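Long-range contacts in aminoglycoside 6'-n-acetyltransferase (Salmonella choleraesuis, PDB 2VBQ), which acetylates the 6'-amino group of aminoglycoside antibiotics with acetyl-CoA, conferring resistance to drugs such as amikacin and tobramycin: residues A78-R83 / Q121-N126; Y86-D91 / E154-I159; V95-G100 / E131-T136; E99-L104 / Q115-V120. One frame throughout, in Å; residues are numbered along the deposited sequence.

Contact 1. Residues A78-R83 / Q121-N126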
loop_
_atom_site.group_PDB
_atom_site.type_symbol
_atom_site.label_atom_id
_atom_site.label_comp_id
_atom_site.label_asym_id
_atom_site.label_seq_id
_atom_site.Cartn_x
_atom_site.Cartn_y
_atom_site.Cartn_z
ATOM N N ALA A 78 15.354 5.307 -9.233
ATOM C CA ALA A 78 14.196 4.650 -8.690
ATOM C C ALA A 78 14.269 4.624 -7.164
ATOM O O ALA A 78 15.334 4.379 -6.581
ATOM C CB ALA A 78 14.070 3.207 -9.265
ATOM N N ASP A 79 13.121 4.868 -6.529
ATOM C CA ASP A 79 12.992 4.673 -5.088
ATOM C C ASP A 79 12.273 3.351 -4.866
ATOM O O ASP A 79 11.286 3.082 -5.543
ATOM C CB ASP A 79 12.163 5.807 -4.453
ATOM C CG ASP A 79 12.892 7.150 -4.447
ATOM O OD1 ASP A 79 14.119 7.185 -4.583
ATOM O OD2 ASP A 79 12.224 8.188 -4.276
ATOM N N ALA A 80 12.737 2.553 -3.897
ATOM C CA ALA A 80 12.103 1.262 -3.585
ATOM C C ALA A 80 11.939 1.090 -2.070
ATOM O O ALA A 80 12.637 1.730 -1.285
ATOM C CB ALA A 80 12.895 0.119 -4.183
ATOM N N SER A 81 10.979 0.269 -1.674
ATOM C CA SER A 81 10.816 -0.096 -0.283
ATOM C C SER A 81 10.571 -1.591 -0.165
ATOM O O SER A 81 10.208 -2.254 -1.143
ATOM C CB SER A 81 9.602 0.634 0.306
ATOM O OG SER A 81 8.409 0.191 -0.347
ATOM N N ILE A 82 10.742 -2.100 1.056
ATOM C CA ILE A 82 10.239 -3.416 1.435
ATOM C C ILE A 82 9.034 -3.158 2.339
ATOM O O ILE A 82 9.168 -2.629 3.465
ATOM C CB ILE A 82 11.269 -4.222 2.232
ATOM C CG1 ILE A 82 12.615 -4.298 1.480
ATOM C CG2 ILE A 82 10.658 -5.631 2.598
ATOM C CD1 ILE A 82 12.569 -4.985 0.135
ATOM N N ARG A 83 7.867 -3.528 1.843
ATOM C CA ARG A 83 6.629 -3.214 2.519
ATOM C C ARG A 83 6.122 -4.444 3.269
ATOM O O ARG A 83 6.012 -5.514 2.687
ATOM C CB ARG A 83 5.551 -2.746 1.525
ATOM C CG ARG A 83 5.753 -1.328 0.984
ATOM C CD ARG A 83 4.431 -0.882 0.379
ATOM N NE ARG A 83 4.459 0.363 -0.387
ATOM C CZ ARG A 83 3.407 0.829 -1.073
ATOM N NH1 ARG A 83 2.256 0.159 -1.072
ATOM N NH2 ARG A 83 3.493 1.962 -1.757
ATOM N N GLN A 121 14.391 -5.200 -8.121
ATOM C CA GLN A 121 14.094 -6.647 -8.027
ATOM C C GLN A 121 15.180 -7.458 -7.326
ATOM O O GLN A 121 14.878 -8.276 -6.433
ATOM C CB GLN A 121 13.794 -7.252 -9.412
ATOM C CG GLN A 121 13.245 -8.694 -9.325
ATOM C CD GLN A 121 12.913 -9.287 -10.678
ATOM O OE1 GLN A 121 12.396 -8.607 -11.563
ATOM N NE2 GLN A 121 13.214 -10.567 -10.844
ATOM N N ARG A 122 16.430 -7.233 -7.732
ATOM C CA ARG A 122 17.624 -7.865 -7.144
ATOM C C ARG A 122 17.690 -7.568 -5.629
ATOM O O ARG A 122 17.815 -8.473 -4.801
ATOM C CB ARG A 122 18.879 -7.345 -7.876
ATOM C CG ARG A 122 20.243 -7.981 -7.512
ATOM C CD ARG A 122 21.404 -7.282 -8.278
ATOM N NE ARG A 122 21.043 -7.136 -9.699
ATOM C CZ ARG A 122 21.098 -6.022 -10.442
ATOM N NH1 ARG A 122 21.567 -4.871 -9.949
ATOM N NH2 ARG A 122 20.686 -6.072 -11.706
ATOM N N TRP A 123 17.565 -6.287 -5.275
ATOM C CA TRP A 123 17.512 -5.870 -3.883
ATOM C C TRP A 123 16.373 -6.586 -3.097
ATOM O O TRP A 123 16.597 -7.155 -2.001
ATOM C CB TRP A 123 17.385 -4.330 -3.804
ATOM C CG TRP A 123 17.322 -3.786 -2.411
ATOM C CD1 TRP A 123 18.329 -3.798 -1.475
ATOM C CD2 TRP A 123 16.208 -3.132 -1.799
ATOM N NE1 TRP A 123 17.896 -3.201 -0.323
ATOM C CE2 TRP A 123 16.597 -2.788 -0.491
ATOM C CE3 TRP A 123 14.910 -2.815 -2.225
ATOM C CZ2 TRP A 123 15.731 -2.146 0.407
ATOM C CZ3 TRP A 123 14.054 -2.164 -1.345
ATOM C CH2 TRP A 123 14.476 -1.824 -0.033
ATOM N N GLY A 124 15.170 -6.571 -3.647
ATOM C CA GLY A 124 14.040 -7.188 -2.952
ATOM C C GLY A 124 14.166 -8.709 -2.852
ATOM O O GLY A 124 13.797 -9.322 -1.826
ATOM N N THR A 125 14.675 -9.324 -3.920
ATOM C CA THR A 125 14.922 -10.765 -3.927
ATOM C C THR A 125 15.942 -11.149 -2.859
ATOM O O THR A 125 15.724 -12.104 -2.104
ATOM C CB THR A 125 15.334 -11.265 -5.341
ATOM O OG1 THR A 125 14.195 -11.126 -6.206
ATOM C CG2 THR A 125 15.800 -12.742 -5.337
ATOM N N ASN A 126 17.021 -10.385 -2.753
ATOM C CA ASN A 126 18.029 -10.669 -1.731
ATOM C C ASN A 126 17.535 -10.457 -0.282
ATOM O O ASN A 126 18.101 -11.022 0.673
ATOM C CB ASN A 126 19.300 -9.859 -1.996
ATOM C CG ASN A 126 20.179 -10.484 -3.063
ATOM O OD1 ASN A 126 21.085 -9.835 -3.597
ATOM N ND2 ASN A 126 19.921 -11.759 -3.382
#
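Trp123 and Ile82 carry most of this contact, with Ala80 beside them. The Trp123 side chain leaves the helix with CG anti to the backbone N (chi1 180°), which holds the six-membered ring out against strand 78-83. Ile82 meets that ring with its longer branch. CD1 lies over one face, 3.9 Å from the centroid of the six-membered ring, and makes a CH-pi contact. Ile82 CG1 touches Trp123 CH2 at 3.4 Å. A bend at chi2 (-62°) turns CD1 back to the helix, where it also reaches Gly124 CA at 4.1 Å. Ala80 CB approaches Trp123 CZ3 obliquely at 3.8 Å. Between the two, the backbone of Ser81 borders the ring edge, with Ser81 C 3.7 Å from Trp123 CZ3. No hydrogen bond joins the segments, so the contact is apolar packing of a helix on a sheet. The segment axes approach to 9.4 Å and run nearly parallel, 19° apart. Ser81 points its side chain to the other face of the strand, where OG bonds Glu99. On the helix face, Val96 of strand 95-103 touches both Ile82 and Trp123, and Ala64 of strand 63-70 also packs on the indole.

Contact 2. Residues Y86-D91 / E154-I159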
loop_
_atom_site.group_PDB
_atom_site.type_symbol
_atom_site.label_atom_id
_atom_site.label_comp_id
_atom_site.label_asym_id
_atom_site.label_seq_id
_atom_site.Cartn_x
_atom_site.Cartn_y
_atom_site.Cartn_z
ATOM N N TYR A 86 -0.175 -4.695 3.991
ATOM C CA TYR A 86 -0.867 -5.321 2.866
ATOM C C TYR A 86 -0.578 -4.513 1.603
ATOM O O TYR A 86 -0.739 -3.275 1.601
ATOM C CB TYR A 86 -2.390 -5.360 3.095
ATOM C CG TYR A 86 -3.110 -5.758 1.833
ATOM C CD1 TYR A 86 -3.102 -7.095 1.398
ATOM C CD2 TYR A 86 -3.740 -4.805 1.034
ATOM C CE1 TYR A 86 -3.728 -7.472 0.215
ATOM C CE2 TYR A 86 -4.373 -5.183 -0.165
ATOM C CZ TYR A 86 -4.357 -6.511 -0.551
ATOM O OH TYR A 86 -4.978 -6.878 -1.729
ATOM N N VAL A 87 -0.146 -5.197 0.539
ATOM C CA VAL A 87 -0.022 -4.575 -0.777
ATOM C C VAL A 87 -1.125 -5.108 -1.728
ATOM O O VAL A 87 -1.258 -6.326 -1.931
ATOM C CB VAL A 87 1.383 -4.794 -1.421
ATOM C CG1 VAL A 87 1.484 -4.038 -2.757
ATOM C CG2 VAL A 87 2.516 -4.347 -0.457
ATOM N N ASN A 88 -1.885 -4.184 -2.302
ATOM C CA ASN A 88 -2.935 -4.514 -3.265
ATOM C C ASN A 88 -2.444 -5.451 -4.356
ATOM O O ASN A 88 -1.405 -5.177 -4.997
ATOM C CB ASN A 88 -3.539 -3.239 -3.887
ATOM C CG ASN A 88 -4.164 -2.306 -2.857
ATOM O OD1 ASN A 88 -3.459 -1.685 -2.055
ATOM N ND2 ASN A 88 -5.502 -2.181 -2.891
ATOM N N GLY A 89 -3.177 -6.558 -4.532
ATOM C CA GLY A 89 -2.929 -7.540 -5.579
ATOM C C GLY A 89 -1.884 -8.594 -5.272
ATOM O O GLY A 89 -1.656 -9.480 -6.078
ATOM N N CYS A 90 -1.239 -8.484 -4.103
ATOM C CA CYS A 90 -0.196 -9.424 -3.680
ATOM C C CYS A 90 -0.745 -10.455 -2.706
ATOM O O CYS A 90 -1.690 -10.170 -1.990
ATOM C CB CYS A 90 0.987 -8.657 -3.054
ATOM S SG CYS A 90 1.848 -7.594 -4.265
ATOM N N ASP A 91 -0.132 -11.635 -2.677
ATOM C CA ASP A 91 -0.532 -12.727 -1.782
ATOM C C ASP A 91 0.460 -12.984 -0.676
ATOM O O ASP A 91 0.140 -13.697 0.279
ATOM C CB ASP A 91 -0.732 -14.039 -2.558
ATOM C CG ASP A 91 -1.714 -13.899 -3.677
ATOM O OD1 ASP A 91 -2.821 -13.350 -3.448
ATOM O OD2 ASP A 91 -1.383 -14.345 -4.803
ATOM N N GLU A 154 -1.087 -6.290 -14.407
ATOM C CA GLU A 154 -2.127 -5.584 -13.675
ATOM C C GLU A 154 -2.854 -6.539 -12.739
ATOM O O GLU A 154 -3.213 -7.644 -13.127
ATOM C CB GLU A 154 -3.116 -4.951 -14.632
ATOM C CG GLU A 154 -4.331 -4.357 -13.935
ATOM C CD GLU A 154 -5.203 -3.513 -14.843
ATOM O OE1 GLU A 154 -4.737 -3.123 -15.945
ATOM O OE2 GLU A 154 -6.353 -3.202 -14.433
ATOM N N THR A 155 -3.087 -6.102 -11.507
ATOM C CA THR A 155 -3.772 -6.960 -10.542
ATOM C C THR A 155 -5.158 -6.411 -10.211
ATOM O O THR A 155 -6.137 -7.148 -10.239
ATOM C CB THR A 155 -2.939 -7.136 -9.241
ATOM O OG1 THR A 155 -2.601 -5.854 -8.711
ATOM C CG2 THR A 155 -1.654 -7.900 -9.506
ATOM N N GLU A 156 -5.241 -5.129 -9.889
ATOM C CA GLU A 156 -6.524 -4.487 -9.548
ATOM C C GLU A 156 -6.376 -2.995 -9.655
ATOM O O GLU A 156 -5.274 -2.461 -9.586
ATOM C CB GLU A 156 -7.017 -4.863 -8.122
ATOM C CG GLU A 156 -5.974 -4.667 -7.004
ATOM C CD GLU A 156 -6.428 -5.212 -5.636
ATOM O OE1 GLU A 156 -6.769 -6.404 -5.568
ATOM O OE2 GLU A 156 -6.428 -4.452 -4.633
ATOM N N ARG A 157 -7.506 -2.331 -9.829
ATOM C CA ARG A 157 -7.580 -0.893 -9.833
ATOM C C ARG A 157 -8.389 -0.493 -8.608
ATOM O O ARG A 157 -9.378 -1.153 -8.287
ATOM C CB ARG A 157 -8.262 -0.398 -11.109
ATOM C CG ARG A 157 -7.547 -0.828 -12.361
ATOM C CD ARG A 157 -8.109 -0.180 -13.608
ATOM N NE ARG A 157 -7.288 -0.621 -14.732
ATOM C CZ ARG A 157 -6.972 0.113 -15.795
ATOM N NH1 ARG A 157 -7.432 1.359 -15.957
ATOM N NH2 ARG A 157 -6.196 -0.433 -16.719
ATOM N N VAL A 158 -7.980 0.572 -7.931
ATOM C CA VAL A 158 -8.674 0.996 -6.713
ATOM C C VAL A 158 -8.817 2.495 -6.568
ATOM O O VAL A 158 -8.081 3.256 -7.180
ATOM C CB VAL A 158 -7.985 0.441 -5.427
ATOM C CG1 VAL A 158 -8.072 -1.104 -5.394
ATOM C CG2 VAL A 158 -6.546 0.922 -5.352
ATOM N N ILE A 159 -9.770 2.898 -5.729
ATOM C CA ILE A 159 -9.932 4.273 -5.301
ATOM C C ILE A 159 -9.520 4.377 -3.837
ATOM O O ILE A 159 -10.035 3.641 -3.008
ATOM C CB ILE A 159 -11.409 4.749 -5.421
ATOM C CG1 ILE A 159 -12.012 4.375 -6.788
ATOM C CG2 ILE A 159 -11.495 6.265 -5.134
ATOM C CD1 ILE A 159 -13.576 4.487 -6.868
HETATM O O HOH W 1 -0.228 -5.737 -7.344
#
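A type II turn from Val87 to Cys90 brings Gly89 against strand 154-159, with Gly89 CA 5.1 Å from Thr155 CA. Gly89 is third in the turn, with a positive phi, and its CA packs directly on Thr155 OG1 at 3.6 Å. Water 1 links the same pair of segments: it donates to Asn88 O at 2.7 Å and lies 2.7 Å from Thr155 OG1. The direct polar link is Asn88 ND2 to Glu156 OE2, 3.0 Å long with an N-H...O angle of 151°. OE2 is met nearly end-on and lies close to the amide plane of Asn88. The amide and carboxylate planes are steeply turned, 75° apart. Glu156 CG sits between the backbone N and the carbonyl carbon (chi1 51°), and the chain then extends out to the turn. Val158 CG1 packs on the same amide, 3.7 Å from Asn88 ND2. Glu156 OE2 and Tyr86 OH both hydrogen-bond a nitrogen of the bisubstrate inhibitor, consistent with the turn and the strand completing a substrate site shared with the second subunit. Asn88 ND2 also bonds Asp135 of the second subunit. Strand 154-159 pairs antiparallel with a strand of that subunit, while Val87 and Cys90 pack on strands 95-103 and 131-136.

Contact 3. Residues V95-G100 / E131-T136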
loop_
_atom_site.group_PDB
_atom_site.type_symbol
_atom_site.label_atom_id
_atom_site.label_comp_id
_atom_site.label_asym_id
_atom_site.label_seq_id
_atom_site.Cartn_x
_atom_site.Cartn_y
_atom_site.Cartn_z
ATOM N N VAL A 95 6.774 -7.365 0.600
ATOM C CA VAL A 95 6.766 -7.123 -0.847
ATOM C C VAL A 95 7.771 -6.000 -1.158
ATOM O O VAL A 95 7.849 -5.008 -0.404
ATOM C CB VAL A 95 5.326 -6.741 -1.345
ATOM C CG1 VAL A 95 5.327 -6.313 -2.821
ATOM C CG2 VAL A 95 4.363 -7.899 -1.138
ATOM N N VAL A 96 8.555 -6.183 -2.226
ATOM C CA VAL A 96 9.412 -5.096 -2.758
ATOM C C VAL A 96 8.606 -4.152 -3.652
ATOM O O VAL A 96 7.957 -4.577 -4.629
ATOM C CB VAL A 96 10.770 -5.596 -3.436
ATOM C CG1 VAL A 96 10.536 -6.438 -4.687
ATOM C CG2 VAL A 96 11.710 -4.394 -3.704
ATOM N N PHE A 97 8.573 -2.877 -3.263
ATOM C CA PHE A 97 7.649 -1.955 -3.887
ATOM C C PHE A 97 8.380 -0.830 -4.619
ATOM O O PHE A 97 9.294 -0.205 -4.062
ATOM C CB PHE A 97 6.620 -1.354 -2.879
ATOM C CG PHE A 97 5.387 -0.815 -3.570
ATOM C CD1 PHE A 97 5.380 0.465 -4.138
ATOM C CD2 PHE A 97 4.265 -1.628 -3.737
ATOM C CE1 PHE A 97 4.257 0.942 -4.828
ATOM C CE2 PHE A 97 3.146 -1.153 -4.425
ATOM C CZ PHE A 97 3.149 0.138 -4.957
ATOM N N LEU A 98 8.002 -0.617 -5.882
ATOM C CA LEU A 98 8.552 0.488 -6.686
ATOM C C LEU A 98 7.843 1.797 -6.279
ATOM O O LEU A 98 6.715 2.059 -6.704
ATOM C CB LEU A 98 8.418 0.186 -8.197
ATOM C CG LEU A 98 9.102 1.161 -9.190
ATOM C CD1 LEU A 98 10.636 1.120 -9.038
ATOM C CD2 LEU A 98 8.714 0.884 -10.632
ATOM N N GLU A 99 8.516 2.610 -5.455
ATOM C CA GLU A 99 7.910 3.806 -4.868
ATOM C C GLU A 99 7.972 5.022 -5.805
ATOM O O GLU A 99 7.132 5.918 -5.727
ATOM C CB GLU A 99 8.546 4.142 -3.497
ATOM C CG GLU A 99 8.394 3.041 -2.397
ATOM C CD GLU A 99 6.958 2.884 -1.835
ATOM O OE1 GLU A 99 6.012 3.547 -2.318
ATOM O OE2 GLU A 99 6.773 2.064 -0.910
ATOM N N GLY A 100 8.942 5.018 -6.718
ATOM C CA GLY A 100 9.093 6.111 -7.705
ATOM C C GLY A 100 10.107 5.729 -8.765
ATOM O O GLY A 100 11.076 5.042 -8.466
ATOM N N GLU A 131 7.423 -11.186 -4.203
ATOM C CA GLU A 131 6.676 -10.402 -5.173
ATOM C C GLU A 131 7.234 -8.983 -5.207
ATOM O O GLU A 131 7.671 -8.449 -4.174
ATOM C CB GLU A 131 5.189 -10.342 -4.800
ATOM C CG GLU A 131 4.412 -11.652 -4.957
ATOM C CD GLU A 131 3.067 -11.632 -4.223
ATOM O OE1 GLU A 131 3.033 -11.327 -3.011
ATOM O OE2 GLU A 131 2.034 -11.910 -4.850
ATOM N N MET A 132 7.211 -8.401 -6.399
ATOM C CA MET A 132 7.469 -6.987 -6.600
ATOM C C MET A 132 6.183 -6.340 -7.073
ATOM O O MET A 132 5.457 -6.906 -7.905
ATOM C CB MET A 132 8.605 -6.778 -7.617
ATOM C CG MET A 132 8.852 -5.306 -8.046
ATOM S SD MET A 132 10.460 -5.064 -8.834
ATOM C CE MET A 132 10.250 -6.144 -10.255
ATOM N N ALA A 133 5.887 -5.165 -6.532
ATOM C CA ALA A 133 4.701 -4.425 -6.931
ATOM C C ALA A 133 4.982 -2.945 -7.178
ATOM O O ALA A 133 6.066 -2.416 -6.823
ATOM C CB ALA A 133 3.578 -4.604 -5.907
ATOM N N SER A 134 3.983 -2.292 -7.779
ATOM C CA SER A 134 4.036 -0.892 -8.182
ATOM C C SER A 134 2.603 -0.428 -8.440
ATOM O O SER A 134 1.693 -1.248 -8.509
ATOM C CB SER A 134 4.889 -0.748 -9.439
ATOM O OG SER A 134 5.072 0.617 -9.786
ATOM N N ASP A 135 2.385 0.875 -8.515
ATOM C CA ASP A 135 1.096 1.373 -8.941
ATOM C C ASP A 135 1.343 2.584 -9.822
ATOM O O ASP A 135 2.421 3.181 -9.802
ATOM C CB ASP A 135 0.162 1.701 -7.753
ATOM C CG ASP A 135 0.495 3.026 -7.078
ATOM O OD1 ASP A 135 0.457 4.088 -7.746
ATOM O OD2 ASP A 135 0.764 3.023 -5.859
ATOM N N THR A 136 0.339 2.942 -10.596
ATOM C CA THR A 136 0.458 4.116 -11.436
ATOM C C THR A 136 -0.938 4.656 -11.680
ATOM O O THR A 136 -1.931 3.951 -11.490
ATOM C CB THR A 136 1.193 3.812 -12.786
ATOM O OG1 THR A 136 1.779 5.022 -13.274
ATOM C CG2 THR A 136 0.222 3.203 -13.864
HETATM O O HOH W 2 4.458 3.565 -7.047
#
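The Phe97 ring folds across the backbone of the neighbouring strand. Its CG is anti to the backbone N (chi1 -159°), and the ring covers the chain from Ala133 to Asp135. Ser134 CA lies over one face, 4.0 Å from the ring centroid, in a CH-pi contact. Ala133 O sits over a ring face too, displaced to the rim. At the far end Phe97 CZ is 3.9 Å from Asp135 OD2. Ala133 CB packs on Phe97 CD2 at 3.7 Å. The backbones pair in parallel. Val96 N donates to Glu131 O (3.1 Å), Ala133 N to Val96 O (2.9 Å), and Leu98 N to Ala133 O (2.8 Å, nearly straight at 172°). These strands are the two arms of a beta-alpha-beta unit whose helix is 112-126, part of the GNAT fold. Val96 CG1 and Met132 CB touch on the face that helix covers, where Trp123 packs on Val96 and Ile117 on Met132. Beyond Leu98 the strands separate, and water 2 bridges them, donating to Leu98 O at 2.7 Å and, weakly, to Asp135 O. Glu99 and Gly100 both face Asp79 of strand 73-83, on the other edge, in a classic beta bulge. Glu99 O bonds the inhibitor, as does Asp135 OD1, so the parting of the strands lies at the substrate site. Ser134 OG brushes Leu98 and bonds His147. Strand 131-136 pairs on its other edge with an antiparallel strand of the second subunit. Glu131 OE1 hydrogen-bonds Ser92, and OE2 forms a salt bridge with Arg162 of the second subunit.

Contact 4. Residues E99-L104 / Q115-V120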
loop_
_atom_site.group_PDB
_atom_site.type_symbol
_atom_site.label_atom_id
_atom_site.label_comp_id
_atom_site.label_asym_id
_atom_site.label_seq_id
_atom_site.Cartn_x
_atom_site.Cartn_y
_atom_site.Cartn_z
ATOM N N GLU A 99 8.516 2.610 -5.455
ATOM C CA GLU A 99 7.910 3.806 -4.868
ATOM C C GLU A 99 7.972 5.022 -5.805
ATOM O O GLU A 99 7.132 5.918 -5.727
ATOM C CB GLU A 99 8.546 4.142 -3.497
ATOM C CG GLU A 99 8.394 3.041 -2.397
ATOM C CD GLU A 99 6.958 2.884 -1.835
ATOM O OE1 GLU A 99 6.012 3.547 -2.318
ATOM O OE2 GLU A 99 6.773 2.064 -0.910
ATOM N N GLY A 100 8.942 5.018 -6.718
ATOM C CA GLY A 100 9.093 6.111 -7.705
ATOM C C GLY A 100 10.107 5.729 -8.765
ATOM O O GLY A 100 11.076 5.042 -8.466
ATOM N N ILE A 101 9.894 6.175 -9.997
ATOM C CA ILE A 101 10.852 5.948 -11.059
ATOM C C ILE A 101 10.773 7.100 -12.071
ATOM O O ILE A 101 9.675 7.557 -12.443
ATOM C CB ILE A 101 10.689 4.546 -11.727
ATOM C CG1 ILE A 101 11.915 4.208 -12.586
ATOM C CG2 ILE A 101 9.347 4.460 -12.518
ATOM C CD1 ILE A 101 12.139 2.743 -12.840
ATOM N N PHE A 102 11.946 7.542 -12.512
ATOM C CA PHE A 102 12.063 8.678 -13.421
ATOM C C PHE A 102 13.351 8.573 -14.203
ATOM O O PHE A 102 14.411 8.301 -13.628
ATOM C CB PHE A 102 12.031 9.999 -12.632
ATOM C CG PHE A 102 12.330 11.229 -13.482
ATOM C CD1 PHE A 102 11.302 11.887 -14.186
ATOM C CD2 PHE A 102 13.629 11.728 -13.565
ATOM C CE1 PHE A 102 11.595 13.052 -14.990
ATOM C CE2 PHE A 102 13.927 12.859 -14.352
ATOM C CZ PHE A 102 12.903 13.516 -15.056
ATOM N N VAL A 103 13.265 8.792 -15.509
ATOM C CA VAL A 103 14.436 8.856 -16.379
ATOM C C VAL A 103 14.349 10.176 -17.135
ATOM O O VAL A 103 13.256 10.544 -17.586
ATOM C CB VAL A 103 14.498 7.659 -17.381
ATOM C CG1 VAL A 103 15.666 7.797 -18.382
ATOM C CG2 VAL A 103 14.594 6.322 -16.626
ATOM N N LEU A 104 15.464 10.903 -17.215
ATOM C CA LEU A 104 15.467 12.204 -17.909
ATOM C C LEU A 104 14.939 12.050 -19.335
ATOM O O LEU A 104 15.288 11.070 -20.012
ATOM C CB LEU A 104 16.886 12.779 -17.976
ATOM C CG LEU A 104 17.439 13.358 -16.666
ATOM C CD1 LEU A 104 18.920 13.588 -16.783
ATOM C CD2 LEU A 104 16.733 14.641 -16.292
ATOM N N GLN A 115 16.772 -1.444 -16.410
ATOM C CA GLN A 115 17.897 -1.737 -15.542
ATOM C C GLN A 115 17.690 -1.248 -14.114
ATOM O O GLN A 115 18.027 -1.961 -13.180
ATOM C CB GLN A 115 19.183 -1.227 -16.136
ATOM C CG GLN A 115 19.579 -2.056 -17.362
ATOM C CD GLN A 115 20.951 -1.711 -17.856
ATOM O OE1 GLN A 115 21.131 -1.459 -19.051
ATOM N NE2 GLN A 115 21.942 -1.690 -16.943
ATOM N N LEU A 116 17.079 -0.071 -13.950
ATOM C CA LEU A 116 16.693 0.403 -12.617
ATOM C C LEU A 116 15.776 -0.614 -11.897
ATOM O O LEU A 116 16.011 -0.967 -10.745
ATOM C CB LEU A 116 15.994 1.768 -12.705
ATOM C CG LEU A 116 16.924 2.973 -12.880
ATOM C CD1 LEU A 116 16.122 4.225 -13.356
ATOM C CD2 LEU A 116 17.682 3.247 -11.537
ATOM N N ILE A 117 14.746 -1.085 -12.596
ATOM C CA ILE A 117 13.784 -2.031 -12.022
ATOM C C ILE A 117 14.433 -3.412 -11.727
ATOM O O ILE A 117 14.122 -4.051 -10.715
ATOM C CB ILE A 117 12.497 -2.113 -12.927
ATOM C CG1 ILE A 117 11.684 -0.822 -12.746
ATOM C CG2 ILE A 117 11.609 -3.351 -12.607
ATOM C CD1 ILE A 117 10.614 -0.589 -13.803
ATOM N N ALA A 118 15.348 -3.836 -12.597
ATOM C CA ALA A 118 16.155 -5.036 -12.355
ATOM C C ALA A 118 16.953 -4.950 -11.046
ATOM O O ALA A 118 17.050 -5.947 -10.303
ATOM C CB ALA A 118 17.063 -5.310 -13.530
ATOM N N ALA A 119 17.509 -3.765 -10.761
ATOM C CA ALA A 119 18.219 -3.503 -9.508
ATOM C C ALA A 119 17.277 -3.547 -8.291
ATOM O O ALA A 119 17.643 -4.120 -7.252
ATOM C CB ALA A 119 18.958 -2.147 -9.566
ATOM N N VAL A 120 16.102 -2.912 -8.401
ATOM C CA VAL A 120 15.066 -2.987 -7.336
ATOM C C VAL A 120 14.688 -4.453 -7.054
ATOM O O VAL A 120 14.620 -4.868 -5.892
ATOM C CB VAL A 120 13.763 -2.193 -7.715
ATOM C CG1 VAL A 120 12.584 -2.550 -6.756
ATOM C CG2 VAL A 120 14.017 -0.682 -7.756
#
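Ile101 is where segment 99-104 first touches the helix, just after the bulge at Glu99 and Gly100. Its side chain is extended, with CG1 anti to the backbone N (chi1 -166°) and chi2 at 157°, which carries CD1 down to the helix. There CD1 meets two residues. It lies 3.6 Å from Ile117 CG1 and 3.8 Å from Ile117 CD1, the two isoleucine side chains crossing at about a right angle. It also rests 4.0 Å from Leu116 CB. Ile101 N hydrogen-bonds the bisubstrate inhibitor; Ile101 is one of the acetyl-CoA-binding residues. Strand 99-103 and helix 115-120 belong to the first strand and the helix of a beta-alpha-beta unit. They run roughly antiparallel, 152° apart, with axes 10.3 Å from each other. Gln109 to Lys114, in the turn into the helix and its first residues, bind acetyl-CoA. As in other GNAT enzymes, the strand and the start of the helix hold the cofactor together. Phe102 turns its ring to the opposite face, against Leu37 and Leu41 of helix 31-41. Val103 faces the helix again. Its CG2 lies 4.2 Å from Leu116 CD1, a looser touch than that of Ile101. Val103 N bonds the inhibitor, and Val103 O accepts from Arg108. On the helix, Leu116 also packs on Ile23 of strand 21-25, and Ile117 on Leu150 and Phe152.

Contacts 1, 3 and 4 are buried and share one sheet; contact 2 is partly buried, and its centre lies about 17 Å from the centre of the chain. Contacts 1 and 4 use successive parts of helix 112-126, and both are apolar. They differ in makeup: an indole in contact 1, aliphatic branches in contact 4. Contact 3 holds strand 95-103, which contact 4 continues, and rests on backbone hydrogen bonds. Val120 of the helix touches Val96 and Met132, which joins contacts 3 and 4. Contact 2 is mainly polar and uses a water, and it lies where the second subunit joins the site. It meets contact 3 where Asp91 N bonds Glu131 OE2.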